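Putative sodium:solute symporter (Proteus mirabilis, PDB 5NV9) couples the flow of sodium ions down their gradient to the uptake of the sialic acid N-acetylneuraminic acid across the inner membrane of the bacterium. Local coordinates at residues F55-T63 and R135-T143; D37-V45 and T170-I179. All coordinates share one frame; numbering follows the deposited sequence.

In the fold
The contacts use different helices, neighbours in the chain: contact 1 joins 47-58 and 61-73 to 118-151, contact 2 joins 35-40 and its loop to 155-203. Residues 55-63 and 135-143 both lie between 45 and 170, nesting contact 1 inside the loop closed by contact 2. Their centres lie about 21 Å apart. Contact 1 sits about 7 Å from the centre of the chain, in the buried core where the transporter holds sialic acid and sodium; serines, threonines, backbone carbonyls and one arginine do its polar work. Contact 2, about 18 Å from the chain centre, is largely buried too but lies toward the cytoplasmic side, with Arg44 exposed. There a salt-bridge network, a tyrosine and several glycines do the joining.

Contact 1. Residues F55-T63 and R135-T143. With NA (sodium ion), chain B; SLB (N-acetyl-beta-neuraminic acid), chain D.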
# COMPACT_ATOMS: atom_id res chain seq x y z
N PHE A 55 -0.44 -8.54 1.92
CA PHE A 55 -1.35 -8.34 0.76
C PHE A 55 -2.39 -7.26 1.07
O PHE A 55 -2.62 -6.36 0.26
CB PHE A 55 -2.00 -9.67 0.33
CG PHE A 55 -2.95 -9.58 -0.85
CD1 PHE A 55 -2.47 -9.36 -2.12
CD2 PHE A 55 -4.34 -9.76 -0.68
CE1 PHE A 55 -3.32 -9.28 -3.20
CE2 PHE A 55 -5.20 -9.67 -1.76
CZ PHE A 55 -4.68 -9.45 -3.02
N ALA A 56 -2.99 -7.31 2.27
CA ALA A 56 -4.07 -6.37 2.65
C ALA A 56 -3.53 -4.96 2.95
O ALA A 56 -4.20 -3.99 2.68
CB ALA A 56 -4.88 -6.88 3.83
N THR A 57 -2.33 -4.88 3.46
CA THR A 57 -1.58 -3.60 3.66
C THR A 57 -1.36 -2.94 2.28
O THR A 57 -1.66 -1.80 2.14
CB THR A 57 -0.22 -3.85 4.41
OG1 THR A 57 -0.47 -4.29 5.76
CG2 THR A 57 0.75 -2.59 4.46
N THR A 58 -0.90 -3.68 1.26
CA THR A 58 -0.55 -3.03 -0.03
C THR A 58 -1.77 -2.71 -0.89
O THR A 58 -1.79 -1.69 -1.58
CB THR A 58 0.43 -3.88 -0.87
OG1 THR A 58 -0.14 -5.18 -1.09
CG2 THR A 58 1.77 -4.06 -0.18
N LEU A 59 -2.79 -3.56 -0.81
CA LEU A 59 -3.99 -3.43 -1.65
C LEU A 59 -5.07 -2.67 -0.91
O LEU A 59 -5.67 -3.19 0.00
CB LEU A 59 -4.57 -4.79 -2.02
CG LEU A 59 -5.50 -4.80 -3.23
CD1 LEU A 59 -5.63 -6.21 -3.82
CD2 LEU A 59 -6.86 -4.25 -2.89
N SER A 60 -5.35 -1.47 -1.41
CA SER A 60 -6.23 -0.51 -0.75
C SER A 60 -7.42 -0.19 -1.65
O SER A 60 -7.64 -0.84 -2.68
CB SER A 60 -5.41 0.73 -0.40
OG SER A 60 -5.29 1.63 -1.48
N SER A 61 -8.19 0.82 -1.29
CA SER A 61 -9.25 1.29 -2.16
C SER A 61 -8.77 1.85 -3.48
O SER A 61 -9.54 1.97 -4.41
CB SER A 61 -10.08 2.31 -1.40
OG SER A 61 -9.25 3.41 -1.12
N ILE A 62 -7.48 2.18 -3.57
CA ILE A 62 -6.84 2.57 -4.82
C ILE A 62 -6.93 1.43 -5.85
O ILE A 62 -7.40 1.63 -6.97
CB ILE A 62 -5.33 2.92 -4.58
CG1 ILE A 62 -5.19 4.21 -3.79
CG2 ILE A 62 -4.56 3.02 -5.89
CD1 ILE A 62 -3.80 4.43 -3.27
N THR A 63 -6.47 0.23 -5.49
CA THR A 63 -6.58 -0.92 -6.38
C THR A 63 -8.05 -1.26 -6.60
O THR A 63 -8.49 -1.52 -7.75
CB THR A 63 -5.84 -2.18 -5.80
OG1 THR A 63 -4.43 -2.10 -6.03
CG2 THR A 63 -6.40 -3.51 -6.37
N ARG A 135 -0.74 8.83 2.13
CA ARG A 135 -1.39 7.64 1.59
C ARG A 135 -2.73 7.37 2.32
O ARG A 135 -3.73 7.02 1.66
CB ARG A 135 -0.43 6.42 1.62
CG ARG A 135 -1.05 5.08 1.27
CD ARG A 135 0.01 4.00 1.35
NE ARG A 135 -0.51 2.63 1.40
CZ ARG A 135 -1.04 2.00 0.38
NH1 ARG A 135 -1.12 2.61 -0.82
NH2 ARG A 135 -1.52 0.74 0.55
N VAL A 136 -2.74 7.55 3.65
CA VAL A 136 -3.92 7.40 4.45
C VAL A 136 -5.02 8.41 4.00
O VAL A 136 -6.24 8.01 3.84
CB VAL A 136 -3.63 7.63 5.94
CG1 VAL A 136 -4.92 7.72 6.75
CG2 VAL A 136 -2.77 6.52 6.50
N ALA A 137 -4.62 9.68 3.82
CA ALA A 137 -5.57 10.75 3.42
C ALA A 137 -6.18 10.45 2.04
O ALA A 137 -7.39 10.51 1.87
CB ALA A 137 -4.92 12.12 3.42
N ILE A 138 -5.35 9.99 1.15
CA ILE A 138 -5.76 9.62 -0.19
C ILE A 138 -6.68 8.42 -0.20
O ILE A 138 -7.68 8.42 -0.93
CB ILE A 138 -4.54 9.45 -1.12
CG1 ILE A 138 -3.93 10.84 -1.37
CG2 ILE A 138 -4.98 8.89 -2.47
CD1 ILE A 138 -2.71 10.90 -2.27
N ILE A 139 -6.35 7.40 0.61
CA ILE A 139 -7.09 6.16 0.64
C ILE A 139 -8.52 6.51 1.14
O ILE A 139 -9.49 6.00 0.66
CB ILE A 139 -6.46 5.08 1.52
CG1 ILE A 139 -5.33 4.39 0.76
CG2 ILE A 139 -7.49 4.03 1.89
CD1 ILE A 139 -4.45 3.52 1.64
N THR A 140 -8.57 7.35 2.16
CA THR A 140 -9.82 7.75 2.79
C THR A 140 -10.69 8.62 1.85
O THR A 140 -11.89 8.40 1.70
CB THR A 140 -9.46 8.44 4.11
OG1 THR A 140 -8.73 7.51 4.90
CG2 THR A 140 -10.68 8.92 4.82
N TYR A 141 -10.05 9.57 1.19
CA TYR A 141 -10.65 10.40 0.15
C TYR A 141 -11.28 9.61 -0.98
O TYR A 141 -12.45 9.86 -1.27
CB TYR A 141 -9.62 11.40 -0.39
CG TYR A 141 -10.15 12.30 -1.49
CD1 TYR A 141 -11.17 13.20 -1.24
CD2 TYR A 141 -9.63 12.25 -2.77
CE1 TYR A 141 -11.67 14.02 -2.24
CE2 TYR A 141 -10.12 13.07 -3.78
CZ TYR A 141 -11.14 13.96 -3.50
OH TYR A 141 -11.64 14.78 -4.48
N LEU A 142 -10.55 8.67 -1.60
CA LEU A 142 -11.09 7.84 -2.67
C LEU A 142 -12.29 6.99 -2.21
O LEU A 142 -13.24 6.87 -2.94
CB LEU A 142 -10.09 6.85 -3.23
CG LEU A 142 -8.80 7.30 -3.83
CD1 LEU A 142 -8.18 6.07 -4.49
CD2 LEU A 142 -9.00 8.43 -4.82
N THR A 143 -12.21 6.41 -1.02
CA THR A 143 -13.27 5.58 -0.49
C THR A 143 -14.55 6.41 -0.36
O THR A 143 -15.63 5.95 -0.74
CB THR A 143 -12.83 4.97 0.87
OG1 THR A 143 -11.54 4.37 0.73
CG2 THR A 143 -13.80 3.96 1.44
NA NA B . -5.80 -2.61 2.26
C1 SLB D . -2.91 -0.01 -3.61
C2 SLB D . -1.62 -0.45 -4.25
C3 SLB D . -1.33 0.44 -5.43
C4 SLB D . -0.14 -0.06 -6.28
C5 SLB D . -0.54 -1.46 -6.75
C6 SLB D . -0.83 -2.36 -5.52
C7 SLB D . -1.26 -3.79 -5.86
C8 SLB D . -1.55 -4.59 -4.62
C9 SLB D . -1.81 -6.06 -4.94
C10 SLB D . 0.32 -2.46 -8.83
C11 SLB D . 1.42 -3.36 -9.35
N5 SLB D . 0.52 -2.07 -7.56
O1A SLB D . -3.99 -0.58 -3.98
O1B SLB D . -2.86 0.95 -2.75
O2 SLB D . -0.52 -0.41 -3.30
O4 SLB D . 0.08 0.80 -7.45
O6 SLB D . -1.87 -1.79 -4.73
O7 SLB D . -2.47 -3.79 -6.63
O8 SLB D . -0.45 -4.49 -3.71
O9 SLB D . -0.64 -6.72 -5.50
O10 SLB D . -0.68 -2.17 -9.49
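Arg135, on helix 118-151, reaches the carbonyl of Thr57 in the last turn of helix 47-58, just before the break to helix 61-73, the unwound point of a discontinuous core helix in the LeuT fold. Its CG is anti to the backbone N (chi1 172°) and the chain runs extended to NE, long enough to bring a positive group to this buried spot. Thr57 O and sialic acid O1B both lie at the guanidinium's edge, in its plane; Arg135 NH2 donates to Thr57 O (3.0 Å, weak) and NH1 to O1B (3.1 Å). Ile139 CD1 lies over the centre of one guanidinium face.

The sugar carboxylate gains further bonds: Ser60 N donates almost straight to sialic acid O1A (3.0 Å, 174°), and Ser60 OG to O1B at 2.8 Å. The same OG accepts from Ile62 N, capping helix 61-73, whose start probably favours the negative charge. Ala56 O, in that last turn, and Leu59 O, at the break, bind sodium, with Ala339, Ser342 and Ser343 completing the site.

Branched apolar chains pack: Ile62 CG1 lies across Leu142 CD1 at 3.6 Å. Beside it, the small Ser61 lets the backbones approach, and its OG donates to a lone pair of Ile139 O in the carbonyl plane (3.2 Å), an oxygen that also accepts from Thr143 OG1, one turn on in the same helix, at 2.6 Å.

Contact 2. Residues D37-V45 and T170-I179; sequences DYFRGGGRV and TWMGGIEGVI
Arg44 and Glu176 cross at about a right angle in a salt-bridge network that ties the cytoplasmic loop after helix 35-40 to the kinked helix 155-203. Side-on, Arg44 NE donates to Glu176 OE2 (3.0 Å) and NH2 to OE1 (2.8 Å), on the syn side but tilted from the carboxylate plane. A bend at chi3 (-67°) turns NH2 into a salt bridge with Asp37 OD1, met from above its carboxylate plane, while Asp37 OD2 accepts from Thr34 N. Arg31 shares the charge of Glu176 OE2.

Gly174 CA sits over one face of the Tyr38 ring, 3.9 Å from the centroid in a CH-pi contact, and with no side chain it lets the ring come close; at the ring edge Tyr38 OH donates to Trp171 O at a very short 2.5 Å. Positive phi suits Gly41 to its turn; its missing side chain lets Ile175 and Glu176 come close. The branched Val45 CG1 and Ile179 CG2 meet tip to tip at 4.0 Å.

At the kink, Ile175 N and Glu176 N lack bonds to the preceding turn. Tyr38 O accepts from Ile175 N at 2.8 Å; one water accepts from Glu176 N and spans the contact, 2.8 Å from both Asp37 O and Glu176 OE1.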
# COMPACT_ATOMS: atom_id res chain seq x y z
N ASP A 37 5.92 -5.71 21.95
CA ASP A 37 4.56 -6.17 21.69
C ASP A 37 3.89 -5.34 20.61
O ASP A 37 3.41 -5.89 19.65
CB ASP A 37 3.68 -6.16 22.95
CG ASP A 37 4.22 -7.10 24.03
OD1 ASP A 37 4.58 -8.31 23.74
OD2 ASP A 37 4.33 -6.58 25.15
N TYR A 38 3.92 -4.03 20.76
CA TYR A 38 3.10 -3.16 19.95
C TYR A 38 3.54 -3.09 18.47
O TYR A 38 2.70 -2.90 17.61
CB TYR A 38 3.09 -1.79 20.58
CG TYR A 38 1.91 -0.92 20.28
CD1 TYR A 38 0.70 -1.08 20.98
CD2 TYR A 38 2.00 0.11 19.35
CE1 TYR A 38 -0.37 -0.24 20.74
CE2 TYR A 38 0.93 0.95 19.13
CZ TYR A 38 -0.26 0.74 19.80
OH TYR A 38 -1.31 1.61 19.58
N PHE A 39 4.85 -3.19 18.22
CA PHE A 39 5.42 -3.05 16.88
C PHE A 39 5.94 -4.37 16.29
O PHE A 39 5.98 -4.50 15.07
CB PHE A 39 6.53 -1.99 16.86
CG PHE A 39 6.08 -0.58 17.24
CD1 PHE A 39 5.05 0.03 16.59
CD2 PHE A 39 6.70 0.10 18.28
CE1 PHE A 39 4.66 1.29 16.92
CE2 PHE A 39 6.32 1.38 18.63
CZ PHE A 39 5.31 2.00 17.93
N ARG A 40 6.39 -5.30 17.15
CA ARG A 40 6.99 -6.55 16.70
C ARG A 40 6.08 -7.75 17.00
O ARG A 40 6.30 -8.84 16.49
CB ARG A 40 8.40 -6.74 17.27
CG ARG A 40 9.35 -5.60 16.85
CD ARG A 40 10.82 -5.66 17.41
NE ARG A 40 11.26 -7.04 17.50
CZ ARG A 40 12.01 -7.69 16.64
NH1 ARG A 40 12.57 -7.11 15.60
NH2 ARG A 40 12.27 -8.95 16.88
N GLY A 41 5.04 -7.55 17.81
CA GLY A 41 4.09 -8.64 18.06
C GLY A 41 4.65 -9.80 18.91
O GLY A 41 4.06 -10.88 18.93
N GLY A 42 5.75 -9.56 19.63
CA GLY A 42 6.43 -10.57 20.41
C GLY A 42 6.82 -11.85 19.68
O GLY A 42 6.96 -12.88 20.29
N GLY A 43 6.98 -11.82 18.38
CA GLY A 43 7.19 -13.08 17.63
C GLY A 43 6.03 -14.06 17.62
O GLY A 43 6.25 -15.22 17.29
N ARG A 44 4.80 -13.62 17.94
CA ARG A 44 3.60 -14.51 18.01
C ARG A 44 2.77 -14.67 16.70
O ARG A 44 1.74 -15.34 16.69
CB ARG A 44 2.63 -14.05 19.11
CG ARG A 44 3.12 -14.28 20.53
CD ARG A 44 2.16 -13.67 21.53
NE ARG A 44 2.11 -12.21 21.46
CZ ARG A 44 2.90 -11.39 22.13
NH1 ARG A 44 3.84 -11.85 22.97
NH2 ARG A 44 2.76 -10.07 21.98
N VAL A 45 3.18 -14.06 15.60
CA VAL A 45 2.39 -14.12 14.39
C VAL A 45 2.86 -15.27 13.51
O VAL A 45 4.02 -15.40 13.21
CB VAL A 45 2.47 -12.78 13.68
CG1 VAL A 45 1.65 -12.79 12.40
CG2 VAL A 45 1.98 -11.72 14.67
N THR A 170 -6.84 0.20 15.81
CA THR A 170 -5.37 0.16 15.57
C THR A 170 -4.62 0.55 16.85
O THR A 170 -3.75 -0.16 17.34
CB THR A 170 -4.95 1.09 14.39
OG1 THR A 170 -5.57 0.67 13.17
CG2 THR A 170 -3.47 1.06 14.17
N TRP A 171 -5.05 1.64 17.44
CA TRP A 171 -4.53 2.13 18.70
C TRP A 171 -4.52 1.11 19.85
O TRP A 171 -3.49 0.94 20.52
CB TRP A 171 -5.25 3.43 19.04
CG TRP A 171 -4.96 4.01 20.38
CD1 TRP A 171 -3.95 4.90 20.71
CD2 TRP A 171 -5.74 3.85 21.55
NE1 TRP A 171 -4.03 5.24 22.03
CE2 TRP A 171 -5.12 4.61 22.58
CE3 TRP A 171 -6.86 3.09 21.86
CZ2 TRP A 171 -5.61 4.65 23.90
CZ3 TRP A 171 -7.35 3.12 23.19
CH2 TRP A 171 -6.72 3.89 24.18
N MSE A 172 -5.65 0.42 20.04
CA MSE A 172 -5.84 -0.56 21.12
C MSE A 172 -5.08 -1.80 20.85
O MSE A 172 -4.54 -2.41 21.75
CB MSE A 172 -7.33 -1.01 21.12
CG MSE A 172 -8.23 0.16 21.55
SE MSE A 172 -10.05 -0.43 22.12
CE MSE A 172 -10.59 -1.46 20.50
N GLY A 173 -5.06 -2.21 19.59
CA GLY A 173 -4.65 -3.56 19.22
C GLY A 173 -3.22 -3.90 18.92
O GLY A 173 -2.83 -5.10 18.92
N GLY A 174 -2.41 -2.86 18.64
CA GLY A 174 -1.00 -3.06 18.36
C GLY A 174 -0.87 -3.71 16.99
O GLY A 174 -1.84 -3.77 16.27
N ILE A 175 0.34 -4.14 16.63
CA ILE A 175 0.59 -4.74 15.34
C ILE A 175 -0.14 -6.07 15.22
O ILE A 175 -0.52 -6.46 14.10
CB ILE A 175 2.07 -4.93 15.08
CG1 ILE A 175 2.28 -5.40 13.63
CG2 ILE A 175 2.71 -5.91 16.12
CD1 ILE A 175 1.69 -4.53 12.54
N GLU A 176 -0.36 -6.77 16.36
CA GLU A 176 -1.14 -8.03 16.30
C GLU A 176 -2.62 -7.84 15.93
O GLU A 176 -3.16 -8.53 15.08
CB GLU A 176 -1.00 -8.86 17.56
CG GLU A 176 0.32 -9.60 17.60
CD GLU A 176 0.61 -10.16 18.98
OE1 GLU A 176 1.06 -9.36 19.82
OE2 GLU A 176 0.34 -11.36 19.21
N GLY A 177 -3.24 -6.86 16.55
CA GLY A 177 -4.56 -6.50 16.15
C GLY A 177 -4.70 -5.95 14.75
O GLY A 177 -5.72 -6.15 14.11
N VAL A 178 -3.65 -5.27 14.27
CA VAL A 178 -3.61 -4.76 12.94
C VAL A 178 -3.48 -5.93 11.95
O VAL A 178 -4.11 -5.96 10.89
CB VAL A 178 -2.42 -3.80 12.76
CG1 VAL A 178 -2.26 -3.50 11.32
CG2 VAL A 178 -2.68 -2.49 13.49
N ILE A 179 -2.66 -6.91 12.32
CA ILE A 179 -2.44 -8.04 11.44
C ILE A 179 -3.70 -8.95 11.39
O ILE A 179 -4.18 -9.34 10.33
CB ILE A 179 -1.23 -8.80 11.89
CG1 ILE A 179 0.03 -8.04 11.45
CG2 ILE A 179 -1.24 -10.25 11.37
CD1 ILE A 179 1.31 -8.60 12.07
O HOH W 1 0.80 -6.63 19.10